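Local coordinates for protein pantothenate synthetase (Francisella tularensis subsp. tularensis, PDB 3N8H) that probably catalyses the ATP-dependent condensation of pantoate with beta-alanine to pantothenate by way of a pantoyl-adenylate intermediate, at residues R17-P30 against L138-G150. Sequence-based numbering, arbitrary orientation.
With AMP (adenosine monophosphate), chain D.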
loop_
_atom_site.group_PDB
_atom_site.type_symbol
_atom_site.label_atom_id
_atom_site.label_comp_id
_atom_site.label_asym_id
_atom_site.label_seq_id
_atom_site.Cartn_x
_atom_site.Cartn_y
_atom_site.Cartn_z
ATOM N N ARG A 17 -0.509 -14.999 -17.276
ATOM C CA ARG A 17 -1.069 -15.227 -15.949
ATOM C C ARG A 17 -2.541 -15.624 -16.038
ATOM O O ARG A 17 -2.993 -16.553 -15.363
ATOM C CB ARG A 17 -0.919 -13.975 -15.082
ATOM C CG ARG A 17 -1.440 -14.122 -13.658
ATOM C CD ARG A 17 -0.770 -15.290 -12.968
ATOM N NE ARG A 17 -1.359 -15.582 -11.669
ATOM C CZ ARG A 17 -2.515 -16.228 -11.496
ATOM N NH1 ARG A 17 -2.963 -16.463 -10.271
ATOM N NH2 ARG A 17 -3.229 -16.630 -12.542
ATOM N N ASN A 18 -3.287 -14.914 -16.876
ATOM C CA ASN A 18 -4.728 -15.127 -16.960
ATOM C C ASN A 18 -5.090 -16.411 -17.694
ATOM O O ASN A 18 -6.246 -16.836 -17.687
ATOM C CB ASN A 18 -5.424 -13.915 -17.582
ATOM C CG ASN A 18 -5.362 -12.691 -16.684
ATOM O OD1 ASN A 18 -5.092 -12.801 -15.485
ATOM N ND2 ASN A 18 -5.611 -11.521 -17.259
ATOM N N SER A 19 -4.086 -17.034 -18.306
ATOM C CA SER A 19 -4.275 -18.288 -19.034
ATOM C C SER A 19 -4.129 -19.522 -18.146
ATOM O O SER A 19 -4.412 -20.636 -18.578
ATOM C CB SER A 19 -3.290 -18.377 -20.199
ATOM O OG SER A 19 -2.268 -17.406 -20.073
ATOM N N LEU A 20 -3.681 -19.332 -16.908
ATOM C CA LEU A 20 -3.492 -20.464 -16.005
ATOM C C LEU A 20 -4.817 -20.895 -15.373
ATOM O O LEU A 20 -5.625 -20.054 -14.984
ATOM C CB LEU A 20 -2.470 -20.118 -14.915
ATOM C CG LEU A 20 -1.114 -19.599 -15.401
ATOM C CD1 LEU A 20 -0.213 -19.252 -14.228
ATOM C CD2 LEU A 20 -0.438 -20.607 -16.320
ATOM N N ILE A 21 -5.044 -22.203 -15.272
ATOM C CA ILE A 21 -6.224 -22.687 -14.556
ATOM C C ILE A 21 -5.958 -22.730 -13.041
ATOM O O ILE A 21 -4.804 -22.844 -12.604
ATOM C CB ILE A 21 -6.743 -24.049 -15.109
ATOM C CG1 ILE A 21 -8.046 -24.469 -14.410
ATOM C CG2 ILE A 21 -5.686 -25.128 -14.976
ATOM C CD1 ILE A 21 -9.179 -23.442 -14.496
ATOM N N LYS A 22 -7.026 -22.610 -12.252
ATOM C CA LYS A 22 -6.936 -22.513 -10.792
ATOM C C LYS A 22 -6.296 -23.750 -10.158
ATOM O O LYS A 22 -5.760 -23.686 -9.045
ATOM C CB LYS A 22 -8.333 -22.297 -10.207
ATOM C CG LYS A 22 -9.318 -23.410 -10.578
ATOM C CD LYS A 22 -10.773 -22.944 -10.544
ATOM C CE LYS A 22 -11.158 -22.163 -11.802
ATOM N NZ LYS A 22 -12.592 -21.735 -11.780
ATOM N N GLN A 23 -6.363 -24.870 -10.875
ATOM C CA GLN A 23 -5.800 -26.138 -10.418
ATOM C C GLN A 23 -4.293 -26.039 -10.210
ATOM O O GLN A 23 -3.708 -26.802 -9.444
ATOM C CB GLN A 23 -6.092 -27.231 -11.448
ATOM C CG GLN A 23 -7.518 -27.210 -11.981
ATOM C CD GLN A 23 -8.544 -27.260 -10.870
ATOM O OE1 GLN A 23 -8.229 -27.627 -9.735
ATOM N NE2 GLN A 23 -9.779 -26.889 -11.187
ATOM N N GLN A 24 -3.673 -25.093 -10.904
ATOM C CA GLN A 24 -2.221 -24.983 -10.931
ATOM C C GLN A 24 -1.707 -24.119 -9.786
ATOM O O GLN A 24 -2.028 -22.942 -9.699
ATOM C CB GLN A 24 -1.757 -24.436 -12.288
ATOM C CG GLN A 24 -2.039 -25.391 -13.444
ATOM C CD GLN A 24 -1.550 -24.865 -14.778
ATOM O OE1 GLN A 24 -0.840 -25.557 -15.508
ATOM N NE2 GLN A 24 -1.925 -23.632 -15.101
ATOM N N LYS A 25 -0.934 -24.733 -8.897
ATOM C CA LYS A 25 -0.271 -24.008 -7.825
ATOM C C LYS A 25 0.806 -23.129 -8.437
ATOM O O LYS A 25 1.644 -23.610 -9.206
ATOM C CB LYS A 25 0.369 -24.976 -6.834
ATOM C CG LYS A 25 -0.609 -25.895 -6.134
ATOM C CD LYS A 25 -0.399 -25.858 -4.619
ATOM C CE LYS A 25 -0.566 -24.434 -4.077
ATOM N NZ LYS A 25 -0.445 -24.332 -2.582
ATOM N N ILE A 26 0.778 -21.843 -8.099
ATOM C CA ILE A 26 1.760 -20.893 -8.609
ATOM C C ILE A 26 2.762 -20.517 -7.522
ATOM O O ILE A 26 2.382 -20.053 -6.437
ATOM C CB ILE A 26 1.085 -19.620 -9.116
ATOM C CG1 ILE A 26 -0.062 -19.972 -10.064
ATOM C CG2 ILE A 26 2.113 -18.706 -9.792
ATOM C CD1 ILE A 26 -0.687 -18.779 -10.742
ATOM N N GLY A 27 4.040 -20.723 -7.815
ATOM C CA GLY A 27 5.111 -20.270 -6.940
ATOM C C GLY A 27 5.841 -19.058 -7.505
ATOM O O GLY A 27 6.109 -18.974 -8.707
ATOM N N PHE A 28 6.164 -18.111 -6.640
ATOM C CA PHE A 28 6.762 -16.866 -7.105
ATOM C C PHE A 28 8.086 -16.586 -6.403
ATOM O O PHE A 28 8.165 -16.614 -5.176
ATOM C CB PHE A 28 5.791 -15.703 -6.888
ATOM C CG PHE A 28 6.377 -14.339 -7.225
ATOM C CD1 PHE A 28 6.118 -13.238 -6.415
ATOM C CD2 PHE A 28 7.187 -14.167 -8.338
ATOM C CE1 PHE A 28 6.654 -11.982 -6.717
ATOM C CE2 PHE A 28 7.727 -12.909 -8.658
ATOM C CZ PHE A 28 7.456 -11.823 -7.856
ATOM N N VAL A 29 9.130 -16.319 -7.172
ATOM C CA VAL A 29 10.412 -15.957 -6.570
ATOM C C VAL A 29 10.869 -14.574 -7.068
ATOM O O VAL A 29 11.399 -14.467 -8.149
ATOM C CB VAL A 29 11.519 -17.002 -6.877
ATOM C CG1 VAL A 29 12.838 -16.608 -6.175
ATOM C CG2 VAL A 29 11.124 -18.430 -6.424
ATOM N N PRO A 30 10.647 -13.508 -6.279
ATOM C CA PRO A 30 11.101 -12.183 -6.744
ATOM C C PRO A 30 12.609 -12.042 -6.548
ATOM O O PRO A 30 13.151 -12.532 -5.553
ATOM C CB PRO A 30 10.347 -11.197 -5.821
ATOM C CG PRO A 30 10.127 -11.995 -4.528
ATOM C CD PRO A 30 9.941 -13.452 -4.987
ATOM N N LEU A 138 4.299 -6.324 -7.055
ATOM C CA LEU A 138 4.668 -7.602 -7.656
ATOM C C LEU A 138 3.683 -8.706 -7.279
ATOM O O LEU A 138 3.386 -9.621 -8.063
ATOM C CB LEU A 138 6.075 -7.990 -7.207
ATOM C CG LEU A 138 7.174 -7.157 -7.895
ATOM C CD1 LEU A 138 8.540 -7.452 -7.307
ATOM C CD2 LEU A 138 7.187 -7.426 -9.430
ATOM N N LEU A 139 3.191 -8.621 -6.059
ATOM C CA LEU A 139 2.253 -9.609 -5.543
ATOM C C LEU A 139 0.883 -9.411 -6.182
ATOM O O LEU A 139 0.134 -10.384 -6.423
ATOM C CB LEU A 139 2.158 -9.464 -4.016
ATOM C CG LEU A 139 3.322 -10.065 -3.216
ATOM C CD1 LEU A 139 3.139 -9.845 -1.688
ATOM C CD2 LEU A 139 3.449 -11.542 -3.527
ATOM N N GLN A 140 0.569 -8.147 -6.463
ATOM C CA GLN A 140 -0.730 -7.771 -7.022
ATOM C C GLN A 140 -0.744 -8.174 -8.490
ATOM O O GLN A 140 -1.766 -8.554 -9.045
ATOM C CB GLN A 140 -0.956 -6.275 -6.869
ATOM C CG GLN A 140 -1.266 -5.800 -5.421
ATOM C CD GLN A 140 -2.641 -6.284 -4.942
ATOM O OE1 GLN A 140 -2.762 -7.351 -4.328
ATOM N NE2 GLN A 140 -3.682 -5.509 -5.246
ATOM N N ILE A 141 0.427 -8.128 -9.103
ATOM C CA ILE A 141 0.579 -8.517 -10.493
ATOM C C ILE A 141 0.580 -10.042 -10.605
ATOM O O ILE A 141 -0.144 -10.595 -11.411
ATOM C CB ILE A 141 1.891 -7.929 -11.105
ATOM C CG1 ILE A 141 1.812 -6.395 -11.148
ATOM C CG2 ILE A 141 2.124 -8.492 -12.507
ATOM C CD1 ILE A 141 3.202 -5.709 -11.316
ATOM N N THR A 142 1.376 -10.727 -9.784
ATOM C CA THR A 142 1.607 -12.155 -9.991
ATOM C C THR A 142 0.548 -13.055 -9.334
ATOM O O THR A 142 0.329 -14.169 -9.782
ATOM C CB THR A 142 2.979 -12.569 -9.470
ATOM O OG1 THR A 142 3.082 -12.178 -8.095
ATOM C CG2 THR A 142 4.084 -11.866 -10.271
ATOM N N LYS A 143 -0.065 -12.565 -8.263
ATOM C CA LYS A 143 -1.100 -13.300 -7.522
ATOM C C LYS A 143 -0.739 -14.769 -7.372
ATOM O O LYS A 143 -1.445 -15.645 -7.865
ATOM C CB LYS A 143 -2.471 -13.127 -8.176
ATOM C CG LYS A 143 -2.995 -11.702 -8.103
ATOM C CD LYS A 143 -4.184 -11.472 -9.035
ATOM C CE LYS A 143 -3.799 -11.658 -10.498
ATOM N NZ LYS A 143 -4.809 -11.059 -11.416
ATOM N N PRO A 144 0.386 -15.041 -6.702
ATOM C CA PRO A 144 0.849 -16.411 -6.551
ATOM C C PRO A 144 0.197 -17.073 -5.354
ATOM O O PRO A 144 -0.337 -16.395 -4.473
ATOM C CB PRO A 144 2.352 -16.236 -6.286
ATOM C CG PRO A 144 2.414 -14.921 -5.540
ATOM C CD PRO A 144 1.357 -14.061 -6.181
ATOM N N ASN A 145 0.278 -18.398 -5.321
ATOM C CA ASN A 145 -0.130 -19.180 -4.168
ATOM C C ASN A 145 0.967 -19.209 -3.111
ATOM O O ASN A 145 0.679 -19.173 -1.898
ATOM C CB ASN A 145 -0.445 -20.612 -4.596
ATOM C CG ASN A 145 -1.593 -20.686 -5.567
ATOM O OD1 ASN A 145 -1.412 -21.004 -6.751
ATOM N ND2 ASN A 145 -2.792 -20.394 -5.078
ATOM N N ASN A 146 2.219 -19.282 -3.582
ATOM C CA ASN A 146 3.380 -19.413 -2.706
ATOM C C ASN A 146 4.503 -18.433 -3.018
ATOM O O ASN A 146 4.926 -18.296 -4.168
ATOM C CB ASN A 146 3.941 -20.832 -2.746
ATOM C CG ASN A 146 2.947 -21.864 -2.226
ATOM O OD1 ASN A 146 2.500 -21.799 -1.084
ATOM N ND2 ASN A 146 2.597 -22.808 -3.069
ATOM N N LEU A 147 4.991 -17.770 -1.975
ATOM C CA LEU A 147 6.081 -16.799 -2.112
ATOM C C LEU A 147 7.334 -17.323 -1.407
ATOM O O LEU A 147 7.270 -17.695 -0.244
ATOM C CB LEU A 147 5.690 -15.449 -1.484
ATOM C CG LEU A 147 6.742 -14.327 -1.548
ATOM C CD1 LEU A 147 7.125 -14.027 -2.987
ATOM C CD2 LEU A 147 6.266 -13.025 -0.806
ATOM N N TYR A 148 8.470 -17.311 -2.103
ATOM C CA TYR A 148 9.733 -17.844 -1.554
ATOM C C TYR A 148 10.724 -16.709 -1.274
ATOM O O TYR A 148 11.020 -15.903 -2.159
ATOM C CB TYR A 148 10.323 -18.932 -2.501
ATOM C CG TYR A 148 9.338 -20.077 -2.623
ATOM C CD1 TYR A 148 9.436 -21.190 -1.811
ATOM C CD2 TYR A 148 8.252 -19.979 -3.460
ATOM C CE1 TYR A 148 8.487 -22.209 -1.857
ATOM C CE2 TYR A 148 7.309 -20.983 -3.522
ATOM C CZ TYR A 148 7.421 -22.090 -2.721
ATOM O OH TYR A 148 6.455 -23.085 -2.816
ATOM N N LEU A 149 11.183 -16.645 -0.017
ATOM C CA LEU A 149 12.050 -15.586 0.478
ATOM C C LEU A 149 13.228 -16.207 1.223
ATOM O O LEU A 149 13.080 -17.256 1.861
ATOM C CB LEU A 149 11.285 -14.653 1.441
ATOM C CG LEU A 149 10.055 -13.865 0.964
ATOM C CD1 LEU A 149 9.464 -13.067 2.117
ATOM C CD2 LEU A 149 10.423 -12.934 -0.199
ATOM N N GLY A 150 14.393 -15.557 1.153
ATOM C CA GLY A 150 15.565 -16.034 1.857
ATOM C C GLY A 150 15.612 -15.481 3.285
ATOM O O GLY A 150 15.326 -14.307 3.540
HETATM P P AMP D . 17.905 -10.113 -3.961
HETATM O O1P AMP D . 17.943 -10.507 -5.435
HETATM O O2P AMP D . 19.226 -10.029 -3.260
HETATM O O3P AMP D . 17.031 -8.942 -3.692
HETATM O "O5'" AMP D . 17.284 -11.437 -3.262
HETATM C "C5'" AMP D . 16.139 -12.115 -3.780
HETATM C "C4'" AMP D . 15.701 -13.200 -2.827
HETATM O "O4'" AMP D . 16.786 -14.171 -2.686
HETATM C "C3'" AMP D . 15.366 -12.700 -1.411
HETATM O "O3'" AMP D . 14.305 -13.494 -0.854
HETATM C "C2'" AMP D . 16.663 -12.977 -0.661
HETATM O "O2'" AMP D . 16.559 -13.075 0.750
HETATM C "C1'" AMP D . 17.108 -14.287 -1.307
HETATM N N9 AMP D . 18.536 -14.556 -1.107
HETATM C C8 AMP D . 19.550 -13.698 -1.364
HETATM N N7 AMP D . 20.745 -14.257 -1.025
HETATM C C5 AMP D . 20.489 -15.487 -0.513
HETATM C C6 AMP D . 21.302 -16.595 0.033
HETATM N N6 AMP D . 22.636 -16.461 0.107
HETATM N N1 AMP D . 20.685 -17.714 0.453
HETATM C C2 AMP D . 19.335 -17.808 0.391
HETATM N N3 AMP D . 18.527 -16.844 -0.101
HETATM C C4 AMP D . 19.037 -15.675 -0.567
HETATM O O HOH W 1 12.502 -13.874 -2.939
#
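The edge of the R17 guanidinium is hydrogen-bonded to two successive carbonyls where helix 127-142 stops: NE to T142 O (2.9 Å) and NH1 to K143 O (3.0 Å, 177° at the hydrogen). Both carbonyls lie near the guanidinium plane, which fixes the group's rotation, and I26 CD1 covers one of its faces. With chi1 and chi3 extended, the bend at chi2 (56°) carries the guanidinium there. K143, the first residue beyond the helix, has positive phi, and P144 and N145 lead into strand 146-150. N145 makes a two-way link with I26: OD1 accepts I26 N in the carbonyl plane, on a lone pair (2.7 Å), while I26 O receives both N145 N and N146 N. Parallel pairing continues through F28, whose N bonds to N146 O and whose O accepts Y148 N. On the sheet face carrying F28 and L147, T142 CG2 stands 4.1 Å from the F28 ring centroid, 11° off the normal, a CH-pi contact, and T142 OG1, hydrogen-bonded to L138 O, sits over the rim of the same face. L147 CD1 packs against F28 CD1 (3.7 Å) and P30 CD (3.5 Å). At the C-terminal strand ends, one water donates to P30 O and Y148 O and is also hydrogen-bonded to AMP O3', which G150 N also binds (2.9 Å). Adjacent parallel strands, 26-31 and 146-150, carrying a nucleotide at their C-terminal ends are characteristic of the Rossmann-like HUP fold.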